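Long-range contact in PDZ domain protein (Parabacteroides distasonis, PDB 4L8N), which is of unknown function but carries PDZ domains and a DUF4136 domain and binds magnesium ions: residues A[238-248]-A[260-271]. Sequence-based numbering, arbitrary orientation.
Sequences AEYLLQFGIRI and WECEANELLEDS
Ile248 CD1 meets the indole of Trp260 obliquely, 3.6 Å from CE3, at the tightly packed end of this antiparallel pair. CG of Trp260 lies anti to its own backbone N (chi1 -176°), which swings the ring alongside the neighbouring strand, where Ile246 CG2 meets its edge; the indole NE1 is hydrogen-bonded to Thr292 OG1. Leu242, Phe244 and Ala264 continue this buried face, and helix 274-285 packs on it. Leu242 CB touches Leu268 CD1 at 3.8 Å. The two strands form a beta hairpin within the DUF4136 region, with backbone bonds running in pairs from Tyr240–Leu268 to Ile246–Cys262 and a last one from Ile248 N to Trp260 O. Beyond Tyr240 the ladder slips into a classic beta bulge: Glu239 and Tyr240 both face Leu268 O, the Glu239 N bond being weak.

The other face is more polar and partly open to solvent. Arg247, in one of its two conformers, runs beside Glu261 in a salt bridge, its NE to OE1 hydrogen bond weak, and has a cation-pi partner in Phe191. Further along, Asn265 ND2 reaches Glu263 OE2 at 2.7 Å, on the anti side of the carboxylate, in a nearly straight bond, while Glu263 OE1 makes a long, weak ion pair with Lys132 of the second subunit. An alanine in place of Glu263 is likely to free the Asn265 amide to turn and deprive that lysine of its partner. At the looser, bulged end, back on the face of Trp260, Ser271 CA sits over one face of the Tyr240 ring, offset toward its rim, while Glu239 and Asp270 belong to a magnesium site.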
ATOM      1  N   ALA A 238      -6.713 -12.863   0.965  1.00 89.93           N
ATOM      2  CA  ALA A 238      -6.958 -12.421   2.340  1.00 87.23           C
ATOM      3  C   ALA A 238      -8.446 -12.430   2.710  1.00 88.23           C
ATOM      4  O   ALA A 238      -9.238 -11.769   2.046  1.00 86.47           O
ATOM      5  CB  ALA A 238      -6.395 -11.021   2.538  1.00 86.12           C
ATOM      6  N   GLU A 239      -8.811 -13.137   3.801  1.00 84.14           N
ATOM      7  CA  GLU A 239     -10.197 -13.167   4.299  1.00 84.30           C
ATOM      8  C   GLU A 239     -10.501 -11.892   5.032  1.00 84.16           C
ATOM      9  O   GLU A 239     -11.594 -11.360   4.900  1.00 84.14           O
ATOM     10  CB  GLU A 239     -10.485 -14.357   5.255  1.00 86.83           C
ATOM     11  CG  GLU A 239      -9.705 -15.646   5.027  1.00101.29           C
ATOM     12  CD  GLU A 239     -10.152 -16.859   5.830  1.00125.18           C
ATOM     13  OE1 GLU A 239     -11.196 -16.784   6.520  1.00115.95           O
ATOM     14  OE2 GLU A 239      -9.443 -17.891   5.771  1.00121.19           O
ATOM     15  N   TYR A 240      -9.527 -11.433   5.849  1.00 78.00           N
ATOM     16  CA  TYR A 240      -9.613 -10.270   6.734  1.00 75.13           C
ATOM     17  C   TYR A 240      -8.631  -9.137   6.376  1.00 74.36           C
ATOM     18  O   TYR A 240      -7.554  -9.360   5.809  1.00 71.21           O
ATOM     19  CB  TYR A 240      -9.335 -10.706   8.183  1.00 75.13           C
ATOM     20  CG  TYR A 240     -10.320 -11.705   8.742  1.00 78.85           C
ATOM     21  CD1 TYR A 240     -11.507 -11.285   9.339  1.00 82.24           C
ATOM     22  CD2 TYR A 240     -10.058 -13.073   8.700  1.00 80.26           C
ATOM     23  CE1 TYR A 240     -12.416 -12.205   9.870  1.00 86.14           C
ATOM     24  CE2 TYR A 240     -10.946 -13.999   9.246  1.00 82.50           C
ATOM     25  CZ  TYR A 240     -12.122 -13.561   9.836  1.00 92.02           C
ATOM     26  OH  TYR A 240     -12.990 -14.470  10.391  1.00 95.67           O
ATOM     27  N   LEU A 241      -9.010  -7.920   6.771  1.00 70.27           N
ATOM     28  CA  LEU A 241      -8.201  -6.713   6.588  1.00 68.12           C
ATOM     29  C   LEU A 241      -7.956  -6.059   7.934  1.00 66.91           C
ATOM     30  O   LEU A 241      -8.878  -5.951   8.763  1.00 65.20           O
ATOM     31  CB  LEU A 241      -8.857  -5.707   5.610  1.00 68.43           C
ATOM     32  CG  LEU A 241      -9.231  -6.242   4.230  1.00 74.52           C
ATOM     33  CD1 LEU A 241     -10.199  -5.306   3.522  1.00 76.30           C
ATOM     34  CD2 LEU A 241      -8.004  -6.575   3.385  1.00 73.00           C
ATOM     35  N   LEU A 242      -6.703  -5.659   8.155  1.00 60.99           N
ATOM     36  CA  LEU A 242      -6.293  -5.003   9.388  1.00 59.68           C
ATOM     37  C   LEU A 242      -5.631  -3.666   9.081  1.00 63.24           C
ATOM     38  O   LEU A 242      -4.689  -3.578   8.270  1.00 61.52           O
ATOM     39  CB  LEU A 242      -5.348  -5.890  10.241  1.00 58.53           C
ATOM     40  CG  LEU A 242      -5.120  -5.450  11.709  1.00 61.65           C
ATOM     41  CD1 LEU A 242      -4.977  -6.665  12.635  1.00 62.04           C
ATOM     42  CD2 LEU A 242      -3.880  -4.540  11.852  1.00 59.34           C
ATOM     43  N   GLN A 243      -6.100  -2.643   9.795  1.00 59.44           N
ATOM     44  CA  GLN A 243      -5.516  -1.322   9.739  1.00 58.80           C
ATOM     45  C   GLN A 243      -5.159  -0.879  11.156  1.00 60.47           C
ATOM     46  O   GLN A 243      -5.929  -1.092  12.096  1.00 60.46           O
ATOM     47  CB  GLN A 243      -6.451  -0.306   9.058  1.00 60.75           C
ATOM     48  CG  GLN A 243      -5.786   1.065   8.881  1.00 72.41           C
ATOM     49  CD  GLN A 243      -6.730   2.145   8.436  1.00 88.04           C
ATOM     50  OE1 GLN A 243      -6.714   2.560   7.278  1.00 82.38           O
ATOM     51  NE2 GLN A 243      -7.533   2.661   9.360  1.00 77.11           N
ATOM     52  N   PHE A 244      -3.982  -0.281  11.304  1.00 54.42           N
ATOM     53  CA  PHE A 244      -3.529   0.255  12.580  1.00 53.20           C
ATOM     54  C   PHE A 244      -2.618   1.446  12.294  1.00 57.26           C
ATOM     55  O   PHE A 244      -1.661   1.339  11.525  1.00 58.27           O
ATOM     56  CB  PHE A 244      -2.853  -0.814  13.476  1.00 53.86           C
ATOM     57  CG  PHE A 244      -2.325  -0.253  14.773  1.00 54.68           C
ATOM     58  CD1 PHE A 244      -3.192   0.239  15.744  1.00 57.90           C
ATOM     59  CD2 PHE A 244      -0.962  -0.189  15.017  1.00 55.87           C
ATOM     60  CE1 PHE A 244      -2.698   0.815  16.919  1.00 58.10           C
ATOM     61  CE2 PHE A 244      -0.471   0.370  16.205  1.00 58.06           C
ATOM     62  CZ  PHE A 244      -1.345   0.884  17.139  1.00 56.01           C
ATOM     63  N   GLY A 245      -2.966   2.584  12.867  1.00 53.22           N
ATOM     64  CA  GLY A 245      -2.213   3.814  12.672  1.00 52.23           C
ATOM     65  C   GLY A 245      -1.977   4.646  13.913  1.00 55.11           C
ATOM     66  O   GLY A 245      -2.759   4.597  14.870  1.00 54.57           O
ATOM     67  N   ILE A 246      -0.859   5.398  13.894  1.00 50.99           N
ATOM     68  CA  ILE A 246      -0.465   6.362  14.926  1.00 49.93           C
ATOM     69  C   ILE A 246      -0.370   7.728  14.215  1.00 57.44           C
ATOM     70  O   ILE A 246       0.266   7.837  13.156  1.00 56.78           O
ATOM     71  CB  ILE A 246       0.845   5.972  15.693  1.00 51.44           C
ATOM     72  CG1 ILE A 246       0.773   4.551  16.301  1.00 51.29           C
ATOM     73  CG2 ILE A 246       1.213   7.007  16.769  1.00 50.43           C
ATOM     74  CD1 ILE A 246       2.160   3.952  16.760  1.00 51.79           C
ATOM     75  N   ARG A 247      -1.029   8.747  14.800  1.00 56.15           N
ATOM     76  CA  ARG A 247      -1.041  10.117  14.294  0.50 56.13           C
ATOM     77  C   ARG A 247      -0.442  11.024  15.355  1.00 59.51           C
ATOM     78  O   ARG A 247      -0.918  11.013  16.495  1.00 60.35           O
ATOM     79  CB  ARG A 247      -2.477  10.546  13.931  0.50 58.38           C
ATOM     80  CG  ARG A 247      -2.568  11.581  12.810  0.50 69.09           C
ATOM     81  CD  ARG A 247      -4.013  11.886  12.420  0.50 79.23           C
ATOM     82  NE  ARG A 247      -4.370  11.355  11.100  0.50 83.30           N
ATOM     83  CZ  ARG A 247      -5.274  10.402  10.889  0.50 95.97           C
ATOM     84  NH1 ARG A 247      -5.948   9.878  11.907  0.50 88.89           N
ATOM     85  NH2 ARG A 247      -5.518   9.971   9.656  0.50 71.75           N
ATOM     86  N   ILE A 248       0.649  11.779  15.008  1.00 53.76           N
ATOM     87  CA  ILE A 248       1.298  12.711  15.968  1.00 52.94           C
ATOM     88  C   ILE A 248       0.950  14.154  15.528  1.00 55.76           C
ATOM     89  O   ILE A 248       1.504  14.658  14.541  1.00 54.40           O
ATOM     90  CB  ILE A 248       2.837  12.486  16.165  1.00 54.95           C
ATOM     91  CG1 ILE A 248       3.152  11.069  16.711  1.00 53.57           C
ATOM     92  CG2 ILE A 248       3.462  13.614  17.037  1.00 54.25           C
ATOM     93  CD1 ILE A 248       4.662  10.731  16.908  1.00 52.98           C
ATOM     94  N   TRP A 260       3.743  13.669  11.899  1.00 46.83           N
ATOM     95  CA  TRP A 260       4.159  12.317  11.582  1.00 47.50           C
ATOM     96  C   TRP A 260       2.973  11.379  11.760  1.00 52.91           C
ATOM     97  O   TRP A 260       2.204  11.504  12.743  1.00 51.55           O
ATOM     98  CB  TRP A 260       5.307  11.940  12.557  1.00 46.62           C
ATOM     99  CG  TRP A 260       5.968  10.605  12.344  1.00 46.22           C
ATOM    100  CD1 TRP A 260       7.139  10.377  11.683  1.00 48.90           C
ATOM    101  CD2 TRP A 260       5.613   9.366  12.970  1.00 44.93           C
ATOM    102  NE1 TRP A 260       7.502   9.060  11.803  1.00 47.75           N
ATOM    103  CE2 TRP A 260       6.575   8.409  12.576  1.00 48.05           C
ATOM    104  CE3 TRP A 260       4.561   8.961  13.809  1.00 45.72           C
ATOM    105  CZ2 TRP A 260       6.537   7.088  13.019  1.00 45.84           C
ATOM    106  CZ3 TRP A 260       4.490   7.634  14.192  1.00 46.29           C
ATOM    107  CH2 TRP A 260       5.499   6.727  13.841  1.00 46.33           C
ATOM    108  N   GLU A 261       2.823  10.453  10.797  1.00 50.11           N
ATOM    109  CA  GLU A 261       1.759   9.462  10.770  1.00 50.15           C
ATOM    110  C   GLU A 261       2.321   8.171  10.229  1.00 52.13           C
ATOM    111  O   GLU A 261       3.058   8.180   9.243  1.00 51.84           O
ATOM    112  CB  GLU A 261       0.561   9.965   9.919  1.00 52.49           C
ATOM    113  CG  GLU A 261      -0.715   9.127  10.040  1.00 65.82           C
ATOM    114  CD  GLU A 261      -1.957   9.639   9.324  1.00 82.50           C
ATOM    115  OE1 GLU A 261      -2.382  10.778   9.610  1.00 70.09           O
ATOM    116  OE2 GLU A 261      -2.549   8.876   8.528  1.00 77.13           O
ATOM    117  N   CYS A 262       2.029   7.069  10.922  1.00 48.48           N
ATOM    118  CA  CYS A 262       2.438   5.731  10.530  1.00 48.63           C
ATOM    119  C   CYS A 262       1.221   4.837  10.529  1.00 52.10           C
ATOM    120  O   CYS A 262       0.491   4.761  11.529  1.00 50.53           O
ATOM    121  CB  CYS A 262       3.546   5.175  11.416  1.00 49.77           C
ATOM    122  SG  CYS A 262       4.311   3.662  10.765  1.00 54.05           S
ATOM    123  N   GLU A 263       0.953   4.241   9.355  1.00 49.83           N
ATOM    124  CA  GLU A 263      -0.200   3.386   9.107  1.00 50.36           C
ATOM    125  C   GLU A 263       0.250   2.020   8.633  1.00 54.19           C
ATOM    126  O   GLU A 263       0.996   1.897   7.670  1.00 53.65           O
ATOM    127  CB  GLU A 263      -1.133   4.037   8.064  1.00 51.86           C
ATOM    128  CG  GLU A 263      -2.550   3.495   8.039  1.00 56.72           C
ATOM    129  CD  GLU A 263      -3.406   4.022   6.907  1.00 74.91           C
ATOM    130  OE1 GLU A 263      -3.741   5.228   6.909  1.00 70.61           O
ATOM    131  OE2 GLU A 263      -3.779   3.211   6.032  1.00 79.85           O
ATOM    132  N   ALA A 264      -0.185   1.003   9.342  1.00 53.17           N
ATOM    133  CA  ALA A 264       0.061  -0.395   9.000  1.00 54.42           C
ATOM    134  C   ALA A 264      -1.208  -0.973   8.379  1.00 57.69           C
ATOM    135  O   ALA A 264      -2.312  -0.823   8.944  1.00 55.95           O
ATOM    136  CB  ALA A 264       0.462  -1.186  10.236  1.00 55.11           C
ATOM    137  N   ASN A 265      -1.052  -1.572   7.190  1.00 54.80           N
ATOM    138  CA  ASN A 265      -2.132  -2.228   6.464  1.00 56.74           C
ATOM    139  C   ASN A 265      -1.713  -3.658   6.195  1.00 63.13           C
ATOM    140  O   ASN A 265      -0.785  -3.925   5.420  1.00 63.42           O
ATOM    141  CB  ASN A 265      -2.512  -1.476   5.201  1.00 60.09           C
ATOM    142  CG  ASN A 265      -3.202  -0.170   5.514  1.00 77.36           C
ATOM    143  OD1 ASN A 265      -4.373  -0.143   5.931  1.00 75.06           O
ATOM    144  ND2 ASN A 265      -2.480   0.937   5.319  1.00 56.26           N
ATOM    145  N   GLU A 266      -2.370  -4.574   6.911  1.00 60.98           N
ATOM    146  CA  GLU A 266      -2.052  -5.996   6.920  1.00 61.58           C
ATOM    147  C   GLU A 266      -3.120  -6.857   6.224  1.00 64.97           C
ATOM    148  O   GLU A 266      -4.311  -6.659   6.462  1.00 63.07           O
ATOM    149  CB  GLU A 266      -1.902  -6.420   8.394  1.00 62.59           C
ATOM    150  CG  GLU A 266      -0.816  -7.437   8.646  1.00 70.89           C
ATOM    151  CD  GLU A 266       0.605  -6.949   8.470  1.00 81.27           C
ATOM    152  OE1 GLU A 266       1.076  -6.177   9.335  1.00 64.03           O
ATOM    153  OE2 GLU A 266       1.271  -7.401   7.508  1.00 68.24           O
ATOM    154  N   LEU A 267      -2.689  -7.791   5.351  1.00 64.96           N
ATOM    155  CA  LEU A 267      -3.606  -8.740   4.669  1.00 67.57           C
ATOM    156  C   LEU A 267      -3.628 -10.040   5.469  1.00 70.16           C
ATOM    157  O   LEU A 267      -2.617 -10.749   5.543  1.00 67.35           O
ATOM    158  CB  LEU A 267      -3.234  -9.007   3.196  1.00 68.93           C
ATOM    159  CG  LEU A 267      -3.412  -7.865   2.195  1.00 74.32           C
ATOM    160  CD1 LEU A 267      -3.163  -8.360   0.790  1.00 76.09           C
ATOM    161  CD2 LEU A 267      -4.797  -7.268   2.256  1.00 76.42           C
ATOM    162  N   LEU A 268      -4.770 -10.326   6.094  1.00 69.75           N
ATOM    163  CA  LEU A 268      -4.893 -11.451   7.004  1.00 72.10           C
ATOM    164  C   LEU A 268      -5.589 -12.694   6.472  1.00 78.55           C
ATOM    165  O   LEU A 268      -6.596 -12.635   5.754  1.00 77.91           O
ATOM    166  CB  LEU A 268      -5.603 -10.999   8.270  1.00 72.72           C
ATOM    167  CG  LEU A 268      -4.668 -10.631   9.397  1.00 78.13           C
ATOM    168  CD1 LEU A 268      -4.043  -9.274   9.182  1.00 77.48           C
ATOM    169  CD2 LEU A 268      -5.396 -10.599  10.669  1.00 83.00           C
ATOM    170  N   GLU A 269      -5.041 -13.835   6.931  1.00 77.94           N
ATOM    171  CA  GLU A 269      -5.462 -15.216   6.678  1.00 80.20           C
ATOM    172  C   GLU A 269      -6.529 -15.626   7.701  1.00 86.58           C
ATOM    173  O   GLU A 269      -7.522 -16.245   7.312  1.00 89.50           O
ATOM    174  CB  GLU A 269      -4.259 -16.191   6.732  1.00 81.25           C
ATOM    175  CG  GLU A 269      -3.047 -15.761   5.916  1.00 89.41           C
ATOM    176  CD  GLU A 269      -1.923 -16.777   5.870  1.00107.62           C
ATOM    177  OE1 GLU A 269      -1.086 -16.792   6.802  1.00 98.56           O
ATOM    178  OE2 GLU A 269      -1.876 -17.558   4.893  1.00106.67           O
ATOM    179  N   ASP A 270      -6.333 -15.282   9.001  1.00 81.03           N
ATOM    180  CA  ASP A 270      -7.289 -15.605  10.071  1.00 81.42           C
ATOM    181  C   ASP A 270      -7.701 -14.365  10.844  1.00 81.15           C
ATOM    182  O   ASP A 270      -7.219 -13.272  10.553  1.00 79.06           O
ATOM    183  CB  ASP A 270      -6.691 -16.635  11.058  1.00 84.31           C
ATOM    184  CG  ASP A 270      -6.341 -17.977  10.456  1.00101.93           C
ATOM    185  OD1 ASP A 270      -7.283 -18.712  10.045  1.00106.14           O
ATOM    186  OD2 ASP A 270      -5.132 -18.312  10.417  1.00105.79           O
ATOM    187  N   SER A 271      -8.599 -14.537  11.833  1.00 76.84           N
ATOM    188  CA  SER A 271      -9.021 -13.481  12.739  1.00 75.70           C
ATOM    189  C   SER A 271      -7.840 -13.120  13.638  1.00 77.81           C
ATOM    190  O   SER A 271      -7.038 -13.995  13.989  1.00 77.84           O
ATOM    191  CB  SER A 271     -10.218 -13.928  13.567  1.00 81.20           C
ATOM    192  OG  SER A 271     -10.631 -12.915  14.468  1.00 91.62           O
TER